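Local structure of methyl transferase from Methanosarcina acetivorans (Methanosarcina acetivorans, 6MRO) at residues A[101-106]-A[132-137]; A[122-127]-A[164-169]. The protein probably acts as an S-adenosylmethionine-dependent methyltransferase, and binds S-adenosyl-L-homocysteine and, at separate sites, calcium ions. The protein carries 1 engineered substitution. All blocks are in the same frame, centred on the assembly; numbering follows the deposited sequence.

Contact 1: residues A[101-106]-A[132-137]; sequences DIVIDS and GKYFML. With SAH (S-adenosyl-L-homocysteine), chain B.
Three donors grip Asp-105 OD2: a water at 2.7 Å, the backbone N of Phe-109 and, weakly, that of Leu-108. The same water also donates to Leu-137 O, so it bridges the two strands. Asp-105 OD1 accepts from Tyr-134 OH at 2.7 Å, the hydroxyl coming from above the carboxylate plane. Both CG atoms stand anti to their backbone N (chi1 173° for Asp-105, 176° for Tyr-134), which sends the side chains the same way, side by side, with Tyr-134 CE2 3.6 Å from Asp-105 CB. An alanine in place of Tyr-134 would remove that hydroxyl donor and ring, and would probably leave the buried carboxylate less firmly oriented. Strands 102-106 and 132-137 run parallel as neighbours in the central sheet of a Rossmann-like methyltransferase fold, their axes 4.7 Å apart at closest approach. Five backbone bonds join the segments; Leu-137 N to Asp-105 O runs nearly along the C=O axis. On the other face, Ile-102 CG2 sits at the edge of the Phe-135 ring, 4.2 Å from CD2, while Phe-22 of helix 20-27 packs on Phe-135. At the strand's end Ser-106 O accepts a hydrogen bond from the amino N of S-adenosyl-L-homocysteine (2.9 Å), and Ser-106 OG donates to the ligand's carboxylate O (3.0 Å).

Contact 2: residues A[122-127]-A[164-169]; sequences RHVHKV and PLFNII
Arg-122 opens this part of helix 114-127, the helix of the beta-alpha-beta crossover that joins parallel strands 100-106 and 132-139 in the Rossmann-like fold. It meets the incoming 164-169 segment through its backbone, its CA lying 3.9 Å from Leu-165 CD1. Val-124 lies deeper: with CG1 anti to the backbone N, that methyl comes within 4.0 Å of Phe-166 CZ, the two side chains crossing at about a right angle. His-125 makes the largest contribution from the helix. Its CG is also anti to the backbone N (chi1 173°), so the imidazole points toward Leu-165 and Phe-166. Leu-165 CD2 stands over one face of this ring, and Phe-166 CZ lies near the ring plane at its edge. The imidazole in turn directs its edge at the face of the Phe-166 ring in a T-shaped stack, centroids 5.7 Å apart and planes at 83°. Beyond the contact, His-125 O accepts a hydrogen bond from Lys-194 NZ, tying the helix to the C-terminal residue. Phe-166 CZ also presses on the helix backbone, 3.7 Å from His-125 CA. His-125 ND1, placed over the phenyl face, donates only weakly to Leu-165 O, at 3.2 Å with a bent N-H...O angle of 121°.

How the contacts relate
Along the chain the segments alternate: 101-106, then helical 122-127, strand 132-137 and finally 164-169, so the two contacts interlock in sequence. The contacts, with centres about 10 Å apart, touch on the sheet face that bears Asp-105 and Tyr-134. There Tyr-134 CD2 packs on Val-124 CG1 at 3.9 Å, and Tyr-134 CB approaches Phe-166 CE2 at 4.3 Å. Only contact 1 binds S-adenosyl-L-homocysteine directly, through Ser-106. Contact 2 stands back from the ligand: the Val-124 side chain is about 10 Å from it but about 5 Å from the side chain of Val-88, which binds it.

Contact 1: residues A[101-106]-A[132-137]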
loop_
_atom_site.group_PDB
_atom_site.type_symbol
_atom_site.label_atom_id
_atom_site.label_comp_id
_atom_site.label_asym_id
_atom_site.label_seq_id
_atom_site.Cartn_x
_atom_site.Cartn_y
_atom_site.Cartn_z
ATOM N N ASP A 101 -4.936 12.635 3.730
ATOM C CA ASP A 101 -3.732 12.965 4.492
ATOM C C ASP A 101 -2.648 11.893 4.370
ATOM O O ASP A 101 -1.456 12.197 4.504
ATOM C CB ASP A 101 -4.101 13.138 5.963
ATOM C CG ASP A 101 -5.134 14.199 6.166
ATOM O OD1 ASP A 101 -6.281 13.859 6.526
ATOM O OD2 ASP A 101 -4.793 15.384 5.953
ATOM N N ILE A 102 -3.046 10.638 4.172
ATOM C CA ILE A 102 -2.140 9.492 4.144
ATOM C C ILE A 102 -2.581 8.579 3.013
ATOM O O ILE A 102 -3.783 8.308 2.867
ATOM C CB ILE A 102 -2.167 8.702 5.468
ATOM C CG1 ILE A 102 -1.775 9.561 6.665
ATOM C CG2 ILE A 102 -1.329 7.418 5.373
ATOM C CD1 ILE A 102 -2.676 9.297 7.878
ATOM N N VAL A 103 -1.626 8.113 2.206
ATOM C CA VAL A 103 -1.826 6.939 1.358
ATOM C C VAL A 103 -0.818 5.883 1.789
ATOM O O VAL A 103 0.386 6.173 1.862
ATOM C CB VAL A 103 -1.655 7.247 -0.141
ATOM C CG1 VAL A 103 -1.732 5.940 -0.963
ATOM C CG2 VAL A 103 -2.727 8.250 -0.616
ATOM N N ILE A 104 -1.300 4.657 2.059
ATOM C CA ILE A 104 -0.413 3.525 2.330
ATOM C C ILE A 104 -0.491 2.526 1.185
ATOM O O ILE A 104 -1.540 2.292 0.587
ATOM C CB ILE A 104 -0.672 2.826 3.690
ATOM C CG1 ILE A 104 -2.040 2.138 3.744
ATOM C CG2 ILE A 104 -0.476 3.812 4.848
ATOM C CD1 ILE A 104 -2.199 1.208 4.964
ATOM N N ASP A 105 0.652 1.908 0.899
ATOM C CA ASP A 105 0.807 1.039 -0.266
ATOM C C ASP A 105 1.614 -0.150 0.246
ATOM O O ASP A 105 2.817 -0.033 0.465
ATOM C CB ASP A 105 1.506 1.822 -1.375
ATOM C CG ASP A 105 1.876 0.990 -2.584
ATOM O OD1 ASP A 105 1.995 1.633 -3.649
ATOM O OD2 ASP A 105 2.031 -0.252 -2.506
ATOM N N SER A 106 0.939 -1.283 0.490
ATOM C CA SER A 106 1.576 -2.469 1.067
ATOM C C SER A 106 1.590 -3.517 -0.041
ATOM O O SER A 106 0.678 -4.337 -0.145
ATOM C CB SER A 106 0.806 -2.961 2.329
ATOM O OG SER A 106 1.341 -4.173 2.871
ATOM N N GLY A 132 0.526 15.900 2.287
ATOM C CA GLY A 132 0.126 14.529 2.554
ATOM C C GLY A 132 1.288 13.558 2.440
ATOM O O GLY A 132 2.252 13.787 1.703
ATOM N N LYS A 133 1.182 12.464 3.195
ATOM C CA LYS A 133 2.187 11.446 3.218
ATOM C C LYS A 133 1.839 10.189 2.416
ATOM O O LYS A 133 0.751 9.756 2.429
ATOM C CB LYS A 133 2.391 10.980 4.642
ATOM C CG LYS A 133 2.721 12.023 5.668
ATOM C CD LYS A 133 4.220 12.202 5.655
ATOM C CE LYS A 133 4.721 13.114 6.744
ATOM N NZ LYS A 133 6.212 13.096 6.646
ATOM N N TYR A 134 2.842 9.659 1.738
ATOM C CA TYR A 134 2.776 8.390 1.026
ATOM C C TYR A 134 3.788 7.451 1.664
ATOM O O TYR A 134 4.983 7.780 1.737
ATOM C CB TYR A 134 3.082 8.586 -0.460
ATOM C CG TYR A 134 3.152 7.323 -1.311
ATOM C CD1 TYR A 134 4.293 7.025 -2.044
ATOM C CD2 TYR A 134 2.059 6.457 -1.406
ATOM C CE1 TYR A 134 4.357 5.901 -2.828
ATOM C CE2 TYR A 134 2.109 5.312 -2.203
ATOM C CZ TYR A 134 3.270 5.050 -2.909
ATOM O OH TYR A 134 3.342 3.948 -3.706
ATOM N N PHE A 135 3.306 6.304 2.142
ATOM C CA PHE A 135 4.137 5.249 2.712
ATOM C C PHE A 135 3.984 4.002 1.857
ATOM O O PHE A 135 2.862 3.512 1.664
ATOM C CB PHE A 135 3.725 4.945 4.153
ATOM C CG PHE A 135 3.893 6.110 5.076
ATOM C CD1 PHE A 135 5.160 6.491 5.494
ATOM C CD2 PHE A 135 2.793 6.816 5.533
ATOM C CE1 PHE A 135 5.336 7.573 6.343
ATOM C CE2 PHE A 135 2.951 7.888 6.404
ATOM C CZ PHE A 135 4.219 8.274 6.808
ATOM N N MET A 136 5.103 3.493 1.349
ATOM C CA MET A 136 5.076 2.373 0.426
ATOM C C MET A 136 6.060 1.312 0.881
ATOM O O MET A 136 7.210 1.620 1.203
ATOM C CB MET A 136 5.396 2.837 -0.996
ATOM C CG MET A 136 5.317 1.747 -2.053
ATOM S SD MET A 136 6.848 0.788 -2.236
ATOM C CE MET A 136 7.849 2.013 -3.091
ATOM N N LEU A 137 5.603 0.066 0.896
ATOM C CA LEU A 137 6.412 -1.071 1.304
ATOM C C LEU A 137 6.591 -2.010 0.124
ATOM O O LEU A 137 5.606 -2.404 -0.516
ATOM C CB LEU A 137 5.741 -1.774 2.487
ATOM C CG LEU A 137 6.312 -3.082 3.032
ATOM C CD1 LEU A 137 7.593 -2.798 3.776
ATOM C CD2 LEU A 137 5.256 -3.724 3.971
HETATM N N SAH B . -2.120 -4.554 0.622
HETATM C CA SAH B . -2.591 -5.941 0.795
HETATM C CB SAH B . -2.586 -6.677 -0.539
HETATM C CG SAH B . -1.253 -6.593 -1.283
HETATM S SD SAH B . -1.185 -7.621 -2.768
HETATM C C SAH B . -1.746 -6.706 1.802
HETATM O O SAH B . -0.709 -6.209 2.265
HETATM O OXT SAH B . -2.093 -7.844 2.154
HETATM C "C5'" SAH B . -1.544 -6.306 -3.973
HETATM C "C4'" SAH B . -3.032 -5.958 -4.052
HETATM O "O4'" SAH B . -3.214 -4.935 -5.023
HETATM C "C3'" SAH B . -3.953 -7.115 -4.437
HETATM O "O3'" SAH B . -4.955 -7.218 -3.437
HETATM C "C2'" SAH B . -4.500 -6.706 -5.798
HETATM O "O2'" SAH B . -5.826 -7.138 -6.063
HETATM C "C1'" SAH B . -4.405 -5.191 -5.739
HETATM N N9 SAH B . -4.299 -4.508 -7.033
HETATM C C8 SAH B . -3.472 -4.809 -8.094
HETATM N N7 SAH B . -3.666 -3.890 -9.055
HETATM C C5 SAH B . -4.586 -2.997 -8.614
HETATM C C6 SAH B . -5.161 -1.866 -9.186
HETATM N N6 SAH B . -4.819 -1.474 -10.406
HETATM N N1 SAH B . -6.091 -1.157 -8.473
HETATM C C2 SAH B . -6.454 -1.553 -7.199
HETATM N N3 SAH B . -5.899 -2.680 -6.634
HETATM C C4 SAH B . -4.971 -3.373 -7.337
HETATM O O HOH W 1 4.294 -1.786 -2.788
#

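Contact 2: residues A[122-127]-A[164-169]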
loop_
_atom_site.group_PDB
_atom_site.type_symbol
_atom_site.label_atom_id
_atom_site.label_comp_id
_atom_site.label_asym_id
_atom_site.label_seq_id
_atom_site.Cartn_x
_atom_site.Cartn_y
_atom_site.Cartn_z
ATOM N N ARG A 122 0.930 9.509 -10.793
ATOM C CA ARG A 122 0.090 10.689 -10.959
ATOM C C ARG A 122 -1.226 10.593 -10.218
ATOM O O ARG A 122 -1.681 11.543 -9.682
ATOM C CB ARG A 122 -0.109 11.089 -12.433
ATOM C CG ARG A 122 -1.045 12.300 -12.632
ATOM C CD ARG A 122 -0.387 13.619 -13.123
ATOM N NE ARG A 122 -1.186 14.866 -12.948
ATOM C CZ ARG A 122 -1.782 15.565 -13.922
ATOM N NH1 ARG A 122 -1.692 15.185 -15.181
ATOM N NH2 ARG A 122 -2.480 16.643 -13.640
ATOM N N HIS A 123 -1.823 9.419 -10.205
ATOM C CA HIS A 123 -3.093 9.266 -9.505
ATOM C C HIS A 123 -2.909 9.338 -8.000
ATOM O O HIS A 123 -3.714 9.964 -7.301
ATOM C CB HIS A 123 -3.758 7.947 -9.905
ATOM C CG HIS A 123 -4.658 8.081 -11.088
ATOM N ND1 HIS A 123 -4.207 7.944 -12.383
ATOM C CD2 HIS A 123 -5.969 8.404 -11.177
ATOM C CE1 HIS A 123 -5.210 8.148 -13.219
ATOM N NE2 HIS A 123 -6.290 8.430 -12.513
ATOM N N VAL A 124 -1.865 8.686 -7.482
ATOM C CA VAL A 124 -1.565 8.781 -6.059
ATOM C C VAL A 124 -1.291 10.229 -5.672
ATOM O O VAL A 124 -1.811 10.736 -4.668
ATOM C CB VAL A 124 -0.376 7.869 -5.703
ATOM C CG1 VAL A 124 0.052 8.115 -4.265
ATOM C CG2 VAL A 124 -0.742 6.400 -5.935
ATOM N N HIS A 125 -0.463 10.918 -6.474
ATOM C CA HIS A 125 -0.146 12.318 -6.212
ATOM C C HIS A 125 -1.410 13.168 -6.184
ATOM O O HIS A 125 -1.562 14.033 -5.319
ATOM C CB HIS A 125 0.838 12.839 -7.273
ATOM C CG HIS A 125 1.106 14.313 -7.200
ATOM N ND1 HIS A 125 2.167 14.845 -6.498
ATOM C CD2 HIS A 125 0.473 15.364 -7.773
ATOM C CE1 HIS A 125 2.162 16.162 -6.619
ATOM N NE2 HIS A 125 1.148 16.503 -7.394
ATOM N N LYS A 126 -2.350 12.894 -7.094
ATOM C CA LYS A 126 -3.539 13.736 -7.230
ATOM C C LYS A 126 -4.448 13.644 -6.006
ATOM O O LYS A 126 -4.943 14.667 -5.529
ATOM C CB LYS A 126 -4.296 13.347 -8.502
ATOM C CG LYS A 126 -5.540 14.177 -8.788
ATOM C CD LYS A 126 -6.287 13.635 -10.002
ATOM C CE LYS A 126 -7.592 14.393 -10.230
ATOM N NZ LYS A 126 -7.349 15.852 -10.420
ATOM N N VAL A 127 -4.684 12.434 -5.475
ATOM C CA VAL A 127 -5.632 12.291 -4.364
ATOM C C VAL A 127 -5.056 12.659 -3.006
ATOM O O VAL A 127 -5.825 12.831 -2.050
ATOM C CB VAL A 127 -6.206 10.862 -4.276
ATOM C CG1 VAL A 127 -6.956 10.542 -5.564
ATOM C CG2 VAL A 127 -5.108 9.851 -3.968
ATOM N N PRO A 164 9.940 12.615 -9.147
ATOM C CA PRO A 164 9.338 13.661 -10.006
ATOM C C PRO A 164 8.140 14.369 -9.396
ATOM O O PRO A 164 7.960 15.573 -9.629
ATOM C CB PRO A 164 8.938 12.891 -11.270
ATOM C CG PRO A 164 9.928 11.810 -11.355
ATOM C CD PRO A 164 10.156 11.377 -9.933
ATOM N N LEU A 165 7.314 13.665 -8.624
ATOM C CA LEU A 165 6.126 14.257 -8.033
ATOM C C LEU A 165 6.164 14.335 -6.511
ATOM O O LEU A 165 5.316 15.017 -5.926
ATOM C CB LEU A 165 4.872 13.480 -8.465
ATOM C CG LEU A 165 4.561 13.452 -9.965
ATOM C CD1 LEU A 165 3.433 12.471 -10.233
ATOM C CD2 LEU A 165 4.192 14.833 -10.466
ATOM N N PHE A 166 7.115 13.674 -5.853
ATOM C CA PHE A 166 7.130 13.598 -4.397
ATOM C C PHE A 166 8.475 14.031 -3.842
ATOM O O PHE A 166 9.512 13.931 -4.510
ATOM C CB PHE A 166 6.842 12.180 -3.895
ATOM C CG PHE A 166 5.482 11.667 -4.272
ATOM C CD1 PHE A 166 5.272 11.073 -5.502
ATOM C CD2 PHE A 166 4.409 11.797 -3.400
ATOM C CE1 PHE A 166 4.017 10.614 -5.859
ATOM C CE2 PHE A 166 3.159 11.337 -3.754
ATOM C CZ PHE A 166 2.965 10.735 -4.974
ATOM N N ASN A 167 8.448 14.496 -2.599
ATOM C CA ASN A 167 9.671 14.716 -1.847
ATOM C C ASN A 167 9.937 13.463 -1.025
ATOM O O ASN A 167 9.092 13.036 -0.229
ATOM C CB ASN A 167 9.564 15.956 -0.964
ATOM C CG ASN A 167 9.434 17.226 -1.774
ATOM O OD1 ASN A 167 10.136 17.419 -2.771
ATOM N ND2 ASN A 167 8.523 18.090 -1.364
ATOM N N ILE A 168 11.085 12.853 -1.252
ATOM C CA ILE A 168 11.413 11.598 -0.596
ATOM C C ILE A 168 12.021 11.937 0.756
ATOM O O ILE A 168 12.984 12.715 0.834
ATOM C CB ILE A 168 12.360 10.761 -1.462
ATOM C CG1 ILE A 168 11.635 10.386 -2.757
ATOM C CG2 ILE A 168 12.802 9.511 -0.713
ATOM C CD1 ILE A 168 12.482 9.651 -3.749
ATOM N N ILE A 169 11.433 11.404 1.821
ATOM C CA ILE A 169 11.956 11.644 3.161
ATOM C C ILE A 169 13.013 10.611 3.517
ATOM O O ILE A 169 14.132 10.959 3.912
ATOM C CB ILE A 169 10.806 11.667 4.191
ATOM C CG1 ILE A 169 9.703 12.643 3.750
ATOM C CG2 ILE A 169 11.337 12.030 5.572
ATOM C CD1 ILE A 169 10.141 14.080 3.634
#